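PDB 5AWV: putative hexose oxidase from Nonomuraea sp. ATCC 39727, which oxidises a sugar of teicoplanin-type glycopeptide antibiotics as a flavin-dependent hexose oxidase that carries covalently attached FAD. Local coordinates for the flavin-adenine dinucleotide site. Sequence-based numbering; all coordinates share one arbitrary frame.

The flavin-adenine dinucleotide site. Residues 86, 88-93, 96-97, 149, 151, 154-155, 157-159, 165, 218-219, 222, 224, 470, 472-473. With FAD (flavin-adenine dinucleotide), chain B.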
ATOM      1  N   VAL A  86     -21.812  34.056  18.177  1.00 25.39           N
ATOM      2  CA  VAL A  86     -21.458  35.403  18.541  1.00 25.01           C
ATOM      3  C   VAL A  86     -22.608  36.008  19.235  1.00 24.85           C
ATOM      4  O   VAL A  86     -23.785  35.774  18.854  1.00 22.38           O
ATOM      5  CB  VAL A  86     -21.103  36.234  17.283  1.00 25.87           C
ATOM      6  CG1 VAL A  86     -20.676  37.648  17.643  1.00 24.85           C
ATOM      7  CG2 VAL A  86     -20.006  35.527  16.500  1.00 25.37           C
ATOM      8  N   SER A  88     -23.809  39.887  20.430  1.00 21.67           N
ATOM      9  CA  SER A  88     -23.519  41.340  20.384  1.00 21.75           C
ATOM     10  C   SER A  88     -24.489  41.971  21.344  1.00 22.05           C
ATOM     11  O   SER A  88     -24.153  42.155  22.497  1.00 22.80           O
ATOM     12  CB  SER A  88     -23.601  41.936  18.992  1.00 22.95           C
ATOM     13  OG  SER A  88     -22.527  41.549  18.185  1.00 21.83           O
ATOM     14  N   GLY A  89     -25.742  42.212  20.930  1.00 22.84           N
ATOM     15  CA  GLY A  89     -26.765  42.687  21.853  1.00 18.78           C
ATOM     16  C   GLY A  89     -27.639  41.733  22.572  1.00 19.91           C
ATOM     17  O   GLY A  89     -28.271  42.091  23.571  1.00 20.17           O
ATOM     18  N   GLY A  90     -27.656  40.462  22.155  1.00 22.04           N
ATOM     19  CA  GLY A  90     -28.397  39.455  22.883  1.00 20.53           C
ATOM     20  C   GLY A  90     -29.898  39.379  22.561  1.00 22.46           C
ATOM     21  O   GLY A  90     -30.640  38.671  23.227  1.00 25.08           O
ATOM     22  N   HIS A  91     -30.354  40.114  21.539  1.00 27.90           N
ATOM     23  CA  HIS A  91     -31.794  40.227  21.253  1.00 26.18           C
ATOM     24  C   HIS A  91     -32.385  39.198  20.341  1.00 28.71           C
ATOM     25  O   HIS A  91     -33.602  39.224  20.111  1.00 27.51           O
ATOM     26  CB  HIS A  91     -32.155  41.655  20.750  1.00 26.12           C
ATOM     27  CG  HIS A  91     -32.613  42.506  21.875  1.00 28.09           C
ATOM     28  ND1 HIS A  91     -33.954  42.548  22.318  1.00 35.33           N
ATOM     29  CD2 HIS A  91     -31.873  43.228  22.737  1.00 29.25           C
ATOM     30  CE1 HIS A  91     -33.955  43.332  23.405  1.00 35.13           C
ATOM     31  NE2 HIS A  91     -32.726  43.771  23.647  1.00 32.68           N
ATOM     32  N   CYS A  92     -31.585  38.231  19.911  1.00 29.77           N
ATOM     33  CA  CYS A  92     -32.103  37.159  19.035  1.00 27.74           C
ATOM     34  C   CYS A  92     -33.516  36.671  19.413  1.00 24.82           C
ATOM     35  O   CYS A  92     -33.760  36.286  20.564  1.00 25.54           O
ATOM     36  CB  CYS A  92     -31.139  35.942  18.988  1.00 25.80           C
ATOM     37  SG  CYS A  92     -31.458  34.920  17.518  1.00 28.84           S
ATOM     38  N   PHE A  93     -34.473  36.678  18.465  1.00 26.33           N
ATOM     39  CA  PHE A  93     -35.809  36.044  18.730  1.00 29.63           C
ATOM     40  C   PHE A  93     -35.794  34.498  18.943  1.00 30.96           C
ATOM     41  O   PHE A  93     -36.752  33.918  19.470  1.00 31.54           O
ATOM     42  CB  PHE A  93     -36.786  36.339  17.568  1.00 32.56           C
ATOM     43  CG  PHE A  93     -37.383  37.740  17.592  1.00 35.39           C
ATOM     44  CD1 PHE A  93     -36.762  38.823  18.266  1.00 35.68           C
ATOM     45  CD2 PHE A  93     -38.576  38.006  16.876  1.00 39.54           C
ATOM     46  CE1 PHE A  93     -37.336  40.105  18.258  1.00 40.14           C
ATOM     47  CE2 PHE A  93     -39.130  39.304  16.861  1.00 39.79           C
ATOM     48  CZ  PHE A  93     -38.512  40.346  17.557  1.00 39.10           C
ATOM     49  N   PHE A  96     -30.440  30.977  18.599  1.00 27.47           N
ATOM     50  CA  PHE A  96     -29.235  30.918  17.783  1.00 26.98           C
ATOM     51  C   PHE A  96     -27.927  31.014  18.627  1.00 28.17           C
ATOM     52  O   PHE A  96     -26.884  30.426  18.259  1.00 24.35           O
ATOM     53  CB  PHE A  96     -29.198  32.002  16.728  1.00 29.60           C
ATOM     54  CG  PHE A  96     -30.301  31.955  15.694  1.00 28.98           C
ATOM     55  CD1 PHE A  96     -31.206  30.896  15.578  1.00 29.01           C
ATOM     56  CD2 PHE A  96     -30.368  33.003  14.781  1.00 29.68           C
ATOM     57  CE1 PHE A  96     -32.180  30.925  14.581  1.00 30.69           C
ATOM     58  CE2 PHE A  96     -31.342  33.023  13.780  1.00 30.94           C
ATOM     59  CZ  PHE A  96     -32.233  31.986  13.691  1.00 28.41           C
ATOM     60  N   VAL A  97     -28.033  31.675  19.768  1.00 27.94           N
ATOM     61  CA  VAL A  97     -26.914  31.834  20.718  1.00 26.42           C
ATOM     62  C   VAL A  97     -26.994  30.975  21.941  1.00 27.48           C
ATOM     63  O   VAL A  97     -25.935  30.358  22.357  1.00 25.72           O
ATOM     64  CB  VAL A  97     -26.746  33.328  21.138  1.00 26.34           C
ATOM     65  CG1 VAL A  97     -25.495  33.558  21.949  1.00 26.46           C
ATOM     66  CG2 VAL A  97     -26.580  34.159  19.920  1.00 25.88           C
ATOM     67  N   GLY A 149     -33.698  50.410  14.749  1.00 30.17           N
ATOM     68  CA  GLY A 149     -34.827  49.978  15.522  1.00 31.97           C
ATOM     69  C   GLY A 149     -35.072  50.855  16.709  1.00 32.46           C
ATOM     70  O   GLY A 149     -34.248  51.695  17.051  1.00 34.48           O
ATOM     71  N   CYS A 151     -35.894  49.562  19.980  1.00 49.97           N
ATOM     72  CA  CYS A 151     -35.597  48.976  21.288  1.00 44.05           C
ATOM     73  C   CYS A 151     -34.123  49.297  21.618  1.00 44.93           C
ATOM     74  O   CYS A 151     -33.232  48.875  20.877  1.00 37.48           O
ATOM     75  CB  CYS A 151     -35.833  47.469  21.264  1.00 46.74           C
ATOM     76  SG  CYS A 151     -37.448  46.801  20.701  1.00 47.50           S
ATOM     77  N   VAL A 154     -30.956  46.750  21.654  1.00 29.16           N
ATOM     78  CA  VAL A 154     -30.585  45.919  20.507  1.00 26.67           C
ATOM     79  C   VAL A 154     -29.117  46.222  20.129  1.00 25.20           C
ATOM     80  O   VAL A 154     -28.677  47.364  20.128  1.00 26.65           O
ATOM     81  CB  VAL A 154     -31.545  46.155  19.337  1.00 27.75           C
ATOM     82  CG1 VAL A 154     -31.001  45.638  18.010  1.00 33.35           C
ATOM     83  CG2 VAL A 154     -32.861  45.517  19.646  1.00 27.59           C
ATOM     84  N   GLY A 155     -28.373  45.183  19.774  1.00 23.80           N
ATOM     85  CA  GLY A 155     -26.960  45.350  19.456  1.00 23.64           C
ATOM     86  C   GLY A 155     -26.761  45.599  17.998  1.00 21.42           C
ATOM     87  O   GLY A 155     -27.458  45.055  17.168  1.00 24.19           O
ATOM     88  N   GLY A 157     -24.340  44.416  16.205  1.00 26.67           N
ATOM     89  CA  GLY A 157     -23.901  43.154  15.563  1.00 25.41           C
ATOM     90  C   GLY A 157     -24.928  42.392  14.748  1.00 23.91           C
ATOM     91  O   GLY A 157     -24.728  42.132  13.554  1.00 27.26           O
ATOM     92  N   GLY A 158     -26.003  41.981  15.382  1.00 23.89           N
ATOM     93  CA  GLY A 158     -27.031  41.244  14.641  1.00 25.95           C
ATOM     94  C   GLY A 158     -28.001  42.191  13.872  1.00 28.78           C
ATOM     95  O   GLY A 158     -28.612  41.811  12.843  1.00 28.65           O
ATOM     96  N   HIS A 159     -28.210  43.391  14.423  1.00 26.58           N
ATOM     97  CA  HIS A 159     -29.165  44.353  13.825  1.00 24.53           C
ATOM     98  C   HIS A 159     -28.873  44.798  12.405  1.00 24.71           C
ATOM     99  O   HIS A 159     -29.789  44.714  11.564  1.00 29.32           O
ATOM    100  CB  HIS A 159     -29.297  45.582  14.715  1.00 26.04           C
ATOM    101  CG  HIS A 159     -30.441  46.469  14.351  1.00 23.95           C
ATOM    102  ND1 HIS A 159     -31.762  46.093  14.497  1.00 25.62           N
ATOM    103  CD2 HIS A 159     -30.452  47.698  13.800  1.00 26.10           C
ATOM    104  CE1 HIS A 159     -32.535  47.084  14.101  1.00 25.16           C
ATOM    105  NE2 HIS A 159     -31.764  48.074  13.690  1.00 25.74           N
ATOM    106  N   TYR A 165     -34.390  48.193  10.784  1.00 32.28           N
ATOM    107  CA  TYR A 165     -35.237  49.330  10.413  1.00 35.52           C
ATOM    108  C   TYR A 165     -35.961  49.836  11.682  1.00 35.60           C
ATOM    109  O   TYR A 165     -36.006  49.161  12.733  1.00 30.35           O
ATOM    110  CB  TYR A 165     -36.246  48.866   9.336  1.00 33.46           C
ATOM    111  CG  TYR A 165     -37.391  48.171  10.006  1.00 32.33           C
ATOM    112  CD1 TYR A 165     -37.240  46.881  10.533  1.00 32.86           C
ATOM    113  CD2 TYR A 165     -38.586  48.836  10.238  1.00 34.84           C
ATOM    114  CE1 TYR A 165     -38.278  46.255  11.188  1.00 32.10           C
ATOM    115  CE2 TYR A 165     -39.621  48.236  10.935  1.00 33.70           C
ATOM    116  CZ  TYR A 165     -39.493  46.944  11.402  1.00 37.78           C
ATOM    117  OH  TYR A 165     -40.562  46.348  12.083  1.00 34.98           O
ATOM    118  N   GLY A 218     -27.304  37.496  10.853  1.00 30.45           N
ATOM    119  CA  GLY A 218     -26.103  37.225  11.613  1.00 28.98           C
ATOM    120  C   GLY A 218     -25.959  35.739  11.751  1.00 29.76           C
ATOM    121  O   GLY A 218     -26.940  34.969  11.590  1.00 29.56           O
ATOM    122  N   GLY A 219     -24.738  35.320  12.057  1.00 28.91           N
ATOM    123  CA  GLY A 219     -24.522  33.924  12.411  1.00 28.57           C
ATOM    124  C   GLY A 219     -24.262  33.031  11.189  1.00 27.53           C
ATOM    125  O   GLY A 219     -24.139  31.795  11.374  1.00 31.03           O
ATOM    126  N   GLY A 222     -19.477  34.617   9.143  1.00 28.46           N
ATOM    127  CA  GLY A 222     -18.287  34.954   9.918  1.00 29.24           C
ATOM    128  C   GLY A 222     -18.597  36.017  10.986  1.00 24.37           C
ATOM    129  O   GLY A 222     -19.738  36.271  11.268  1.00 25.78           O
ATOM    130  N   VAL A 224     -18.747  39.693  12.159  1.00 24.28           N
ATOM    131  CA  VAL A 224     -18.502  41.104  11.874  1.00 23.98           C
ATOM    132  C   VAL A 224     -17.824  41.749  13.052  1.00 21.97           C
ATOM    133  O   VAL A 224     -18.314  41.644  14.146  1.00 27.84           O
ATOM    134  CB  VAL A 224     -19.805  41.880  11.503  1.00 24.46           C
ATOM    135  CG1 VAL A 224     -19.484  43.325  11.231  1.00 23.39           C
ATOM    136  CG2 VAL A 224     -20.435  41.256  10.265  1.00 27.17           C
ATOM    137  N   TYR A 470     -39.045  38.506   7.713  1.00 28.91           N
ATOM    138  CA  TYR A 470     -37.938  39.398   7.902  1.00 29.52           C
ATOM    139  C   TYR A 470     -36.884  38.601   8.726  1.00 27.02           C
ATOM    140  O   TYR A 470     -37.227  38.099   9.807  1.00 26.58           O
ATOM    141  CB  TYR A 470     -38.452  40.617   8.698  1.00 26.35           C
ATOM    142  CG  TYR A 470     -37.387  41.568   9.188  1.00 27.72           C
ATOM    143  CD1 TYR A 470     -36.263  41.896   8.414  1.00 27.52           C
ATOM    144  CD2 TYR A 470     -37.529  42.182  10.434  1.00 28.23           C
ATOM    145  CE1 TYR A 470     -35.316  42.836   8.880  1.00 28.61           C
ATOM    146  CE2 TYR A 470     -36.607  43.126  10.902  1.00 27.67           C
ATOM    147  CZ  TYR A 470     -35.538  43.451  10.150  1.00 27.47           C
ATOM    148  OH  TYR A 470     -34.663  44.314  10.682  1.00 32.90           O
ATOM    149  N   ASN A 472     -34.420  39.334  10.729  1.00 30.64           N
ATOM    150  CA  ASN A 472     -34.234  39.797  12.133  1.00 29.02           C
ATOM    151  C   ASN A 472     -35.336  39.427  13.095  1.00 30.60           C
ATOM    152  O   ASN A 472     -35.183  39.691  14.335  1.00 30.37           O
ATOM    153  CB  ASN A 472     -33.973  41.315  12.215  1.00 28.42           C
ATOM    154  CG  ASN A 472     -32.491  41.676  12.210  1.00 31.81           C
ATOM    155  OD1 ASN A 472     -31.630  40.879  12.641  1.00 29.53           O
ATOM    156  ND2 ASN A 472     -32.186  42.858  11.743  1.00 28.86           N
ATOM    157  N   TYR A 473     -36.451  38.869  12.568  1.00 27.63           N
ATOM    158  CA  TYR A 473     -37.504  38.240  13.383  1.00 29.95           C
ATOM    159  C   TYR A 473     -37.537  36.713  13.157  1.00 33.59           C
ATOM    160  O   TYR A 473     -38.578  36.133  12.799  1.00 33.07           O
ATOM    161  CB  TYR A 473     -38.898  38.839  13.067  1.00 34.47           C
ATOM    162  CG  TYR A 473     -39.093  40.356  13.270  1.00 37.92           C
ATOM    163  CD1 TYR A 473     -38.332  41.095  14.175  1.00 33.57           C
ATOM    164  CD2 TYR A 473     -40.109  41.044  12.531  1.00 43.24           C
ATOM    165  CE1 TYR A 473     -38.559  42.471  14.385  1.00 39.14           C
ATOM    166  CE2 TYR A 473     -40.333  42.430  12.700  1.00 43.46           C
ATOM    167  CZ  TYR A 473     -39.574  43.150  13.636  1.00 43.21           C
ATOM    168  OH  TYR A 473     -39.818  44.506  13.795  1.00 41.42           O
TER
HETATM  169  PA  FAD B 601     -27.689  38.716  19.172  1.00 24.04           P
HETATM  170  O1A FAD B 601     -28.661  37.901  19.946  1.00 20.79           O
HETATM  171  O2A FAD B 601     -26.377  39.178  19.758  1.00 22.94           O
HETATM  172  O5B FAD B 601     -27.361  38.264  17.658  1.00 25.12           O
HETATM  173  C5B FAD B 601     -28.349  37.738  16.736  1.00 27.81           C
HETATM  174  C4B FAD B 601     -27.766  36.839  15.677  1.00 25.31           C
HETATM  175  O4B FAD B 601     -26.723  37.520  14.994  1.00 26.93           O
HETATM  176  C3B FAD B 601     -27.135  35.592  16.322  1.00 26.23           C
HETATM  177  O3B FAD B 601     -27.067  34.503  15.377  1.00 29.46           O
HETATM  178  C2B FAD B 601     -25.716  36.023  16.540  1.00 26.37           C
HETATM  179  O2B FAD B 601     -24.791  34.943  16.661  1.00 29.39           O
HETATM  180  C1B FAD B 601     -25.454  36.850  15.322  1.00 23.33           C
HETATM  181  N9A FAD B 601     -24.434  37.847  15.553  1.00 22.94           N
HETATM  182  C8A FAD B 601     -24.360  38.713  16.624  1.00 22.92           C
HETATM  183  N7A FAD B 601     -23.340  39.552  16.442  1.00 24.13           N
HETATM  184  C5A FAD B 601     -22.725  39.181  15.301  1.00 21.84           C
HETATM  185  C6A FAD B 601     -21.573  39.644  14.584  1.00 22.31           C
HETATM  186  N6A FAD B 601     -20.859  40.651  15.123  1.00 23.02           N
HETATM  187  N1A FAD B 601     -21.203  39.028  13.420  1.00 23.82           N
HETATM  188  C2A FAD B 601     -21.966  38.038  12.912  1.00 20.97           C
HETATM  189  N3A FAD B 601     -23.036  37.537  13.525  1.00 23.15           N
HETATM  190  C4A FAD B 601     -23.470  38.115  14.689  1.00 22.56           C
HETATM  191  N1  FAD B 601     -35.424  44.753  14.775  1.00 28.14           N
HETATM  192  C2  FAD B 601     -35.777  45.722  13.876  1.00 33.83           C
HETATM  193  O2  FAD B 601     -35.362  45.691  12.699  1.00 31.10           O
HETATM  194  N3  FAD B 601     -36.437  46.813  14.294  1.00 34.18           N
HETATM  195  C4  FAD B 601     -36.854  46.965  15.565  1.00 33.96           C
HETATM  196  O4  FAD B 601     -37.483  47.976  15.910  1.00 35.65           O
HETATM  197  C4X FAD B 601     -36.504  45.963  16.595  1.00 35.17           C
HETATM  198  N5  FAD B 601     -36.865  46.062  17.892  1.00 36.98           N
HETATM  199  C5X FAD B 601     -36.531  45.132  18.786  1.00 39.20           C
HETATM  200  C6  FAD B 601     -36.905  45.318  20.112  1.00 43.70           C
HETATM  201  C7  FAD B 601     -36.523  44.299  21.038  1.00 39.17           C
HETATM  202  C7M FAD B 601     -36.940  44.464  22.490  1.00 37.68           C
HETATM  203  C8  FAD B 601     -35.731  43.073  20.613  1.00 38.70           C
HETATM  204  C8M FAD B 601     -35.149  42.022  21.619  1.00 38.30           C
HETATM  205  C9  FAD B 601     -35.351  42.969  19.290  1.00 33.06           C
HETATM  206  C9A FAD B 601     -35.746  43.915  18.349  1.00 36.10           C
HETATM  207  N10 FAD B 601     -35.413  43.800  17.005  1.00 33.67           N
HETATM  208  C10 FAD B 601     -35.774  44.804  16.088  1.00 32.44           C
HETATM  209  C1' FAD B 601     -34.676  42.653  16.413  1.00 31.12           C
HETATM  210  C2' FAD B 601     -33.230  42.833  16.209  1.00 26.56           C
HETATM  211  O2' FAD B 601     -33.000  43.576  15.014  1.00 28.48           O
HETATM  212  C3' FAD B 601     -32.716  41.390  16.113  1.00 24.08           C
HETATM  213  O3' FAD B 601     -33.077  40.718  17.289  1.00 25.64           O
HETATM  214  C4' FAD B 601     -31.217  41.435  16.026  1.00 26.41           C
HETATM  215  O4' FAD B 601     -30.657  40.452  15.120  1.00 25.53           O
HETATM  216  C5' FAD B 601     -30.613  41.433  17.431  1.00 23.67           C
HETATM  217  O5' FAD B 601     -29.201  41.770  17.234  1.00 21.93           O
HETATM  218  P   FAD B 601     -28.305  41.580  18.567  1.00 23.81           P
HETATM  219  O1P FAD B 601     -26.956  41.957  18.180  1.00 20.14           O
HETATM  220  O2P FAD B 601     -28.906  42.250  19.759  1.00 23.38           O
HETATM  221  O3P FAD B 601     -28.675  40.043  18.856  1.00 24.96           O
HETATM  222  O   HOH W   1     -25.693  31.893  16.090  1.00 25.86           O
HETATM  223  O   HOH W   2     -22.791  33.452  15.490  1.00 26.04           O
HETATM  224  O   HOH W   3     -33.719  38.272  16.201  1.00 28.75           O
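Backbone amides of the loop 88-92, running on from strand 84-87, and of Gly155 and Gly158 at the start of helix 156-161 surround the FAD pyrophosphate; Gly90 takes a positive phi. The amides of Ser88 and Gly90 both donate to O2A, those of Gly89 and Gly158 to O1P, and those of His91 and Gly155 to O2P, so three phosphate oxygens are each gripped twice; the helix start would add to their electrostatic stabilisation.

Two covalent bonds fix the isoalloxazine. His91 ND1 is joined to the 8-methyl carbon FAD C8M at 1.5 Å, and the plane of the His91 imidazole stands at 81° to that of the FAD benzene ring, edge to face. Cys151 SG, anti to its own carbonyl carbon (chi1 -54°), reaches FAD C6 at 1.7 Å, so attachment at two positions should limit how far the ring can swing. Val154 lays its CG2 methyl over that same FAD benzene ring, 3.6 Å from the centroid, and also over one face of the His91 imidazole near its rim.

At the pyrimidine end, FAD N3 donates to the carbonyl O of Tyr165 at 2.9 Å, in the carbonyl plane, and the Tyr165 amide donates to FAD O2. The His159 imidazole, CG anti to the backbone N (chi1 -168°), pairs through ND1 with the ribityl hydroxyl FAD O2' at 2.9 Å. Asn472 ND2 donates in its amide plane to Tyr470 OH and to the His159 carbonyl, which directs OD1 to the ribityl FAD O4' at 2.7 Å. Tyr473 meets the pyrimidine ring edge to face, its hydroxyl OH hydrogen-bonded to Tyr165 OH at 2.6 Å.

Around the adenosine, Val86 sets CG1 over the five-membered ring of adenine, while its carbonyl accepts from the ribose 2'-hydroxyl O2B. Ser88 OG donates to FAD N7A at 2.8 Å.

This bicovalent pocket, typical of berberine-bridge-type oxidases, retains and orients the flavin that accepts electrons during sugar oxidation.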